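Local coordinates for protein snaclec convulxin subunit alpha (Crotalus durissus, PDB 1UMR) that activates platelets by binding the collagen receptor glycoprotein VI, as one subunit of a snake venom C-type lectin-like toxin, at residues Met56-Ser69 against Cys121-Pro133. Sequence-based numbering, arbitrary orientation.
Sequences MVTQNIEESFSHVS and CIGKIPFVCKFPP
Val-68 and Ser-69 meet Pro-126, Phe-127 and Val-128 where the two antiparallel sheets of the C-type lectin fold touch: strand 67-74 belongs to one sheet, strand 125-131 to the other. The axes of strands 67-69 and 125-131 cross at 47°, and the strands share a single bridge, Ser-69 with Phe-127. Its one hydrogen bond, Ser-69 N to Pro-126 O, is 3.0 Å long and nearly straight, the donor tilted 17° from the carbonyl plane. The same oxygen takes a CA-H...O contact from Val-68 CA. Val-128 fills the angle between strand and helix with both branches. Val-128 CG2 lies 3.4 Å from Val-68 CG1 and also reaches Val-57 CG2 on helix 47-60, while Val-128 CG1 meets Met-56 CE tip to tip at 3.9 Å. A bend at chi3 (68°) in the otherwise extended Met-56 chain sets that methyl. On the N-terminal side of Phe-127 the Pro-126 ring lies against Phe-65, Pro-126 CG 3.6 Å from Phe-65 CB and Pro-126 CD over one face of the phenyl ring. Ile-125 reaches across strand 67-69, its CG2 beside His-67 CB and its CD1 3.5 Å from Ser-69 OG. Farther out, Val-68 pairs through its backbone with Leu-107 and Phe-127 with Phe-19, so both strands also pair within their own sheets; the Cys-129 to Cys-32 disulfide ties strand 125-131 to helix 25-35. Behind Met-56, Asn-60 ND2 donates to a lone pair of Met-56 O at 3.0 Å, in the carbonyl plane, while Asn-60 OD1 bonds Tyr-9 OH.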
ATOM      1  N   MET A  56     -37.098  -1.108  37.940  1.00 50.72           N
ATOM      2  CA  MET A  56     -38.311  -0.391  38.311  1.00 50.53           C
ATOM      3  C   MET A  56     -39.537  -1.202  37.867  1.00 52.73           C
ATOM      4  O   MET A  56     -40.550  -1.273  38.576  1.00 51.78           O
ATOM      5  CB  MET A  56     -38.354   1.023  37.733  1.00 45.90           C
ATOM      6  CG  MET A  56     -39.434   1.790  38.299  1.00 43.77           C
ATOM      7  SD  MET A  56     -39.889   3.276  37.337  1.00 48.06           S
ATOM      8  CE  MET A  56     -40.589   2.582  35.810  1.00 42.09           C
ATOM      9  N   VAL A  57     -39.469  -1.822  36.693  1.00 48.19           N
ATOM     10  CA  VAL A  57     -40.680  -2.464  36.223  1.00 44.34           C
ATOM     11  C   VAL A  57     -40.924  -3.747  37.056  1.00 54.66           C
ATOM     12  O   VAL A  57     -42.072  -4.055  37.463  1.00 52.39           O
ATOM     13  CB  VAL A  57     -40.531  -2.849  34.769  1.00 46.74           C
ATOM     14  CG1 VAL A  57     -41.732  -3.907  34.302  1.00 41.38           C
ATOM     15  CG2 VAL A  57     -40.377  -1.546  33.837  1.00 34.47           C
ATOM     16  N   THR A  58     -39.840  -4.499  37.308  1.00 54.28           N
ATOM     17  CA  THR A  58     -39.921  -5.634  38.217  1.00 53.86           C
ATOM     18  C   THR A  58     -40.655  -5.306  39.531  1.00 55.66           C
ATOM     19  O   THR A  58     -41.496  -6.091  40.006  1.00 55.55           O
ATOM     20  CB  THR A  58     -38.554  -6.204  38.422  1.00 49.23           C
ATOM     21  OG1 THR A  58     -38.262  -6.999  37.268  1.00 62.51           O
ATOM     22  CG2 THR A  58     -38.541  -7.304  39.493  1.00 62.88           C
ATOM     23  N   GLN A  59     -40.385  -4.131  40.085  1.00 53.73           N
ATOM     24  CA  GLN A  59     -40.958  -3.787  41.379  1.00 55.13           C
ATOM     25  C   GLN A  59     -42.307  -3.203  41.267  1.00 51.31           C
ATOM     26  O   GLN A  59     -42.882  -3.012  42.294  1.00 52.88           O
ATOM     27  CB  GLN A  59     -40.142  -2.743  42.222  1.00 60.36           C
ATOM     28  CG  GLN A  59     -38.653  -2.989  42.346  1.00 65.84           C
ATOM     29  CD  GLN A  59     -38.372  -4.277  43.039  1.00 69.27           C
ATOM     30  OE1 GLN A  59     -38.915  -4.461  44.109  1.00 64.93           O
ATOM     31  NE2 GLN A  59     -37.551  -5.197  42.421  1.00 63.79           N
ATOM     32  N   ASN A  60     -42.814  -2.792  40.096  1.00 51.66           N
ATOM     33  CA  ASN A  60     -44.134  -2.152  40.155  1.00 45.45           C
ATOM     34  C   ASN A  60     -45.103  -2.780  39.241  1.00 50.58           C
ATOM     35  O   ASN A  60     -46.296  -2.417  39.218  1.00 41.29           O
ATOM     36  CB  ASN A  60     -44.080  -0.635  39.970  1.00 55.41           C
ATOM     37  CG  ASN A  60     -43.166   0.061  41.066  1.00 53.94           C
ATOM     38  OD1 ASN A  60     -43.677   0.744  41.934  1.00 56.84           O
ATOM     39  ND2 ASN A  60     -41.844  -0.180  41.025  1.00 41.06           N
ATOM     40  N   ILE A  61     -44.654  -3.744  38.439  1.00 43.15           N
ATOM     41  CA  ILE A  61     -45.753  -4.257  37.578  1.00 50.02           C
ATOM     42  C   ILE A  61     -46.829  -5.139  38.357  1.00 48.06           C
ATOM     43  O   ILE A  61     -46.484  -5.895  39.227  1.00 45.59           O
ATOM     44  CB  ILE A  61     -45.138  -4.937  36.391  1.00 45.71           C
ATOM     45  CG1 ILE A  61     -46.172  -5.106  35.310  1.00 54.38           C
ATOM     46  CG2 ILE A  61     -44.288  -6.281  36.779  1.00 30.84           C
ATOM     47  CD1 ILE A  61     -45.531  -5.852  34.163  1.00 51.70           C
ATOM     48  N   GLU A  62     -48.107  -4.986  38.086  1.00 48.69           N
ATOM     49  CA  GLU A  62     -49.070  -5.909  38.581  1.00 55.49           C
ATOM     50  C   GLU A  62     -48.762  -7.324  38.168  1.00 60.60           C
ATOM     51  O   GLU A  62     -48.427  -7.565  36.987  1.00 58.11           O
ATOM     52  CB  GLU A  62     -50.465  -5.536  38.127  1.00 66.75           C
ATOM     53  CG  GLU A  62     -51.161  -4.736  39.238  1.00 72.93           C
ATOM     54  CD  GLU A  62     -52.145  -3.713  38.658  1.00 81.36           C
ATOM     55  OE1 GLU A  62     -52.337  -2.610  39.284  1.00 81.28           O
ATOM     56  OE2 GLU A  62     -52.732  -4.028  37.577  1.00 75.84           O
ATOM     57  N   GLU A  63     -48.852  -8.251  39.152  1.00 50.42           N
ATOM     58  CA  GLU A  63     -48.504  -9.652  38.950  1.00 48.41           C
ATOM     59  C   GLU A  63     -49.093 -10.366  37.656  1.00 55.61           C
ATOM     60  O   GLU A  63     -48.501 -11.324  37.163  1.00 54.10           O
ATOM     61  CB  GLU A  63     -48.947 -10.461  40.210  1.00 50.86           C
ATOM     62  CG  GLU A  63     -47.836 -10.954  41.160  1.00 40.02           C
ATOM     63  CD  GLU A  63     -48.574 -11.289  42.511  1.00  2.26           C
ATOM     64  OE1 GLU A  63     -49.766 -11.613  42.662  1.00  2.26           O
ATOM     65  OE2 GLU A  63     -48.254 -10.407  43.640  1.00  2.26           O
ATOM     66  N   SER A  64     -50.242  -9.932  37.123  1.00 57.29           N
ATOM     67  CA  SER A  64     -50.842 -10.612  35.970  1.00 61.05           C
ATOM     68  C   SER A  64     -50.571 -10.003  34.586  1.00 65.50           C
ATOM     69  O   SER A  64     -51.217 -10.393  33.585  1.00 58.53           O
ATOM     70  CB  SER A  64     -52.341 -10.633  36.136  1.00 64.54           C
ATOM     71  OG  SER A  64     -52.843  -9.369  35.782  1.00 64.87           O
ATOM     72  N   PHE A  65     -49.702  -8.985  34.560  1.00 62.70           N
ATOM     73  CA  PHE A  65     -49.209  -8.412  33.326  1.00 56.42           C
ATOM     74  C   PHE A  65     -47.779  -8.918  33.230  1.00 48.87           C
ATOM     75  O   PHE A  65     -47.112  -9.202  34.258  1.00 45.54           O
ATOM     76  CB  PHE A  65     -49.264  -6.851  33.321  1.00 59.96           C
ATOM     77  CG  PHE A  65     -50.701  -6.241  33.446  1.00 55.66           C
ATOM     78  CD1 PHE A  65     -50.942  -5.145  34.329  1.00 49.98           C
ATOM     79  CD2 PHE A  65     -51.769  -6.728  32.683  1.00 44.22           C
ATOM     80  CE1 PHE A  65     -52.244  -4.553  34.457  1.00 52.09           C
ATOM     81  CE2 PHE A  65     -53.090  -6.173  32.823  1.00 52.75           C
ATOM     82  CZ  PHE A  65     -53.331  -5.057  33.703  1.00 50.56           C
ATOM     83  N   SER A  66     -47.306  -9.072  31.998  1.00 47.48           N
ATOM     84  CA  SER A  66     -45.916  -9.456  31.805  1.00 46.97           C
ATOM     85  C   SER A  66     -45.265  -8.872  30.511  1.00 46.93           C
ATOM     86  O   SER A  66     -44.143  -9.217  30.128  1.00 46.43           O
ATOM     87  CB  SER A  66     -45.844 -10.982  31.812  1.00 57.06           C
ATOM     88  OG  SER A  66     -46.650 -11.436  30.749  1.00 53.46           O
ATOM     89  N   HIS A  67     -45.934  -7.936  29.865  1.00 43.94           N
ATOM     90  CA  HIS A  67     -45.332  -7.260  28.727  1.00 47.33           C
ATOM     91  C   HIS A  67     -45.429  -5.718  28.968  1.00 49.92           C
ATOM     92  O   HIS A  67     -46.455  -5.219  29.484  1.00 45.87           O
ATOM     93  CB  HIS A  67     -46.153  -7.666  27.485  1.00 57.56           C
ATOM     94  CG  HIS A  67     -45.899  -9.061  27.032  1.00 62.23           C
ATOM     95  ND1 HIS A  67     -46.385  -9.553  25.853  1.00 66.37           N
ATOM     96  CD2 HIS A  67     -45.185 -10.063  27.599  1.00 68.43           C
ATOM     97  CE1 HIS A  67     -45.950 -10.789  25.685  1.00 74.52           C
ATOM     98  NE2 HIS A  67     -45.229 -11.127  26.742  1.00 73.07           N
ATOM     99  N   VAL A  68     -44.393  -4.953  28.613  1.00 49.77           N
ATOM    100  CA  VAL A  68     -44.470  -3.472  28.792  1.00 47.91           C
ATOM    101  C   VAL A  68     -44.033  -2.763  27.524  1.00 38.87           C
ATOM    102  O   VAL A  68     -42.948  -3.034  26.966  1.00 35.82           O
ATOM    103  CB  VAL A  68     -43.653  -2.970  30.021  1.00 49.03           C
ATOM    104  CG1 VAL A  68     -44.025  -1.531  30.387  1.00 49.90           C
ATOM    105  CG2 VAL A  68     -44.010  -3.782  31.224  1.00 44.09           C
ATOM    106  N   SER A  69     -44.882  -1.887  27.038  1.00 39.59           N
ATOM    107  CA  SER A  69     -44.511  -1.116  25.821  1.00 37.82           C
ATOM    108  C   SER A  69     -43.268  -0.189  26.088  1.00 44.43           C
ATOM    109  O   SER A  69     -43.185   0.441  27.133  1.00 44.34           O
ATOM    110  CB  SER A  69     -45.689  -0.268  25.357  1.00 35.04           C
ATOM    111  OG  SER A  69     -46.605  -0.977  24.512  1.00 38.98           O
ATOM    112  N   CYS A 121     -48.324  -3.247  16.992  1.00 51.34           N
ATOM    113  CA  CYS A 121     -48.769  -1.999  17.589  1.00 48.26           C
ATOM    114  C   CYS A 121     -50.205  -2.079  18.139  1.00 54.53           C
ATOM    115  O   CYS A 121     -50.605  -1.216  18.968  1.00 51.93           O
ATOM    116  CB  CYS A 121     -48.645  -0.847  16.602  1.00 45.45           C
ATOM    117  SG  CYS A 121     -46.911  -0.667  16.195  1.00 41.74           S
ATOM    118  N   ILE A 122     -50.996  -3.077  17.714  1.00 51.06           N
ATOM    119  CA  ILE A 122     -52.379  -3.108  18.270  1.00 48.77           C
ATOM    120  C   ILE A 122     -52.584  -3.864  19.577  1.00 45.81           C
ATOM    121  O   ILE A 122     -53.613  -3.775  20.158  1.00 57.13           O
ATOM    122  CB  ILE A 122     -53.485  -3.359  17.202  1.00 57.96           C
ATOM    123  CG1 ILE A 122     -53.263  -4.639  16.417  1.00 55.12           C
ATOM    124  CG2 ILE A 122     -53.638  -2.112  16.266  1.00 54.66           C
ATOM    125  CD1 ILE A 122     -54.577  -5.360  16.112  1.00 68.62           C
ATOM    126  N   GLY A 123     -51.568  -4.518  20.124  1.00 50.73           N
ATOM    127  CA  GLY A 123     -51.774  -5.130  21.432  1.00 48.64           C
ATOM    128  C   GLY A 123     -52.013  -4.108  22.550  1.00 56.23           C
ATOM    129  O   GLY A 123     -51.434  -3.023  22.549  1.00 66.55           O
ATOM    130  N   LYS A 124     -52.839  -4.467  23.523  1.00 58.69           N
ATOM    131  CA  LYS A 124     -53.142  -3.609  24.678  1.00 60.74           C
ATOM    132  C   LYS A 124     -52.366  -4.016  25.970  1.00 57.94           C
ATOM    133  O   LYS A 124     -52.702  -4.989  26.641  1.00 50.00           O
ATOM    134  CB  LYS A 124     -54.670  -3.451  24.876  1.00 61.73           C
ATOM    135  CG  LYS A 124     -55.392  -2.963  23.563  1.00 62.63           C
ATOM    136  CD  LYS A 124     -56.976  -3.031  23.595  1.00 63.31           C
ATOM    137  CE  LYS A 124     -57.683  -1.629  23.515  1.00 74.44           C
ATOM    138  NZ  LYS A 124     -57.336  -0.619  22.360  1.00 65.73           N
ATOM    139  N   ILE A 125     -51.272  -3.297  26.271  1.00 52.71           N
ATOM    140  CA  ILE A 125     -50.485  -3.677  27.413  1.00 48.41           C
ATOM    141  C   ILE A 125     -50.111  -2.453  28.303  1.00 56.89           C
ATOM    142  O   ILE A 125     -50.345  -1.287  27.927  1.00 52.06           O
ATOM    143  CB  ILE A 125     -49.250  -4.462  27.013  1.00 40.67           C
ATOM    144  CG1 ILE A 125     -48.497  -3.723  25.892  1.00 43.33           C
ATOM    145  CG2 ILE A 125     -49.607  -5.876  26.524  1.00 43.48           C
ATOM    146  CD1 ILE A 125     -47.121  -4.297  25.623  1.00 30.88           C
ATOM    147  N   PRO A 126     -49.604  -2.750  29.516  1.00 56.12           N
ATOM    148  CA  PRO A 126     -49.042  -1.712  30.368  1.00 55.10           C
ATOM    149  C   PRO A 126     -47.841  -1.130  29.616  1.00 52.55           C
ATOM    150  O   PRO A 126     -47.438  -1.684  28.568  1.00 48.24           O
ATOM    151  CB  PRO A 126     -48.660  -2.437  31.680  1.00 47.72           C
ATOM    152  CG  PRO A 126     -48.697  -3.913  31.352  1.00 48.09           C
ATOM    153  CD  PRO A 126     -49.540  -4.088  30.137  1.00 44.42           C
ATOM    154  N   PHE A 127     -47.308  -0.017  30.133  1.00 47.29           N
ATOM    155  CA  PHE A 127     -46.300   0.731  29.442  1.00 43.17           C
ATOM    156  C   PHE A 127     -45.577   1.601  30.445  1.00 46.69           C
ATOM    157  O   PHE A 127     -46.135   1.855  31.572  1.00 43.59           O
ATOM    158  CB  PHE A 127     -46.983   1.565  28.391  1.00 38.43           C
ATOM    159  CG  PHE A 127     -48.018   2.444  28.926  1.00 39.70           C
ATOM    160  CD1 PHE A 127     -49.303   2.004  29.042  1.00 36.04           C
ATOM    161  CD2 PHE A 127     -47.732   3.752  29.299  1.00 37.25           C
ATOM    162  CE1 PHE A 127     -50.334   2.839  29.522  1.00 39.85           C
ATOM    163  CE2 PHE A 127     -48.771   4.578  29.742  1.00 35.32           C
ATOM    164  CZ  PHE A 127     -50.101   4.078  29.857  1.00 38.61           C
ATOM    165  N   VAL A 128     -44.346   2.016  30.072  1.00 42.20           N
ATOM    166  CA  VAL A 128     -43.549   2.907  30.897  1.00 42.73           C
ATOM    167  C   VAL A 128     -43.461   4.271  30.306  1.00 39.80           C
ATOM    168  O   VAL A 128     -43.258   4.372  29.117  1.00 47.34           O
ATOM    169  CB  VAL A 128     -42.132   2.296  31.135  1.00 48.96           C
ATOM    170  CG1 VAL A 128     -41.168   3.233  31.989  1.00 35.70           C
ATOM    171  CG2 VAL A 128     -42.291   1.004  31.846  1.00 39.92           C
ATOM    172  N   CYS A 129     -43.674   5.326  31.121  1.00 41.12           N
ATOM    173  CA  CYS A 129     -43.501   6.724  30.703  1.00 33.12           C
ATOM    174  C   CYS A 129     -42.144   7.329  31.159  1.00 38.69           C
ATOM    175  O   CYS A 129     -41.570   6.917  32.187  1.00 37.03           O
ATOM    176  CB  CYS A 129     -44.604   7.596  31.221  1.00 36.60           C
ATOM    177  SG  CYS A 129     -46.201   7.233  30.449  1.00 45.20           S
ATOM    178  N   LYS A 130     -41.598   8.250  30.381  1.00 32.69           N
ATOM    179  CA  LYS A 130     -40.342   8.933  30.722  1.00 31.84           C
ATOM    180  C   LYS A 130     -40.396  10.399  30.367  1.00 37.63           C
ATOM    181  O   LYS A 130     -41.016  10.804  29.389  1.00 46.24           O
ATOM    182  CB  LYS A 130     -39.099   8.234  30.162  1.00 36.53           C
ATOM    183  CG  LYS A 130     -37.786   9.101  30.037  1.00 28.76           C
ATOM    184  CD  LYS A 130     -36.736   8.302  29.215  1.00 29.90           C
ATOM    185  CE  LYS A 130     -35.393   9.078  28.961  1.00 33.24           C
ATOM    186  NZ  LYS A 130     -34.320   8.210  28.410  1.00 35.14           N
ATOM    187  N   PHE A 131     -39.849  11.229  31.239  1.00 42.76           N
ATOM    188  CA  PHE A 131     -39.721  12.656  30.960  1.00 36.60           C
ATOM    189  C   PHE A 131     -38.608  13.312  31.768  1.00 38.27           C
ATOM    190  O   PHE A 131     -38.162  12.730  32.748  1.00 37.43           O
ATOM    191  CB  PHE A 131     -41.030  13.377  31.181  1.00 37.75           C
ATOM    192  CG  PHE A 131     -41.301  13.760  32.575  1.00 37.36           C
ATOM    193  CD1 PHE A 131     -42.137  12.995  33.386  1.00 39.99           C
ATOM    194  CD2 PHE A 131     -40.843  14.974  33.052  1.00 45.17           C
ATOM    195  CE1 PHE A 131     -42.479  13.371  34.691  1.00 40.37           C
ATOM    196  CE2 PHE A 131     -41.160  15.418  34.325  1.00 31.57           C
ATOM    197  CZ  PHE A 131     -42.009  14.617  35.177  1.00 40.09           C
ATOM    198  N   PRO A 132     -38.095  14.463  31.300  1.00 41.58           N
ATOM    199  CA  PRO A 132     -37.013  15.168  32.017  1.00 37.87           C
ATOM    200  C   PRO A 132     -37.576  16.290  32.883  1.00 38.51           C
ATOM    201  O   PRO A 132     -38.085  17.209  32.333  1.00 40.18           O
ATOM    202  CB  PRO A 132     -36.211  15.770  30.908  1.00 40.79           C
ATOM    203  CG  PRO A 132     -37.323  16.101  29.711  1.00 40.86           C
ATOM    204  CD  PRO A 132     -38.486  15.138  30.031  1.00 40.11           C
ATOM    205  N   PRO A 133     -37.484  16.227  34.206  1.00 41.12           N
ATOM    206  CA  PRO A 133     -38.036  17.272  35.103  1.00 42.95           C
ATOM    207  C   PRO A 133     -37.195  18.497  34.884  1.00 46.75           C
ATOM    208  O   PRO A 133     -36.132  18.330  34.293  1.00 44.60           O
ATOM    209  CB  PRO A 133     -37.732  16.705  36.518  1.00 39.45           C
ATOM    210  CG  PRO A 133     -36.421  15.974  36.295  1.00 33.11           C
ATOM    211  CD  PRO A 133     -36.848  15.159  34.972  1.00 33.55           C
TER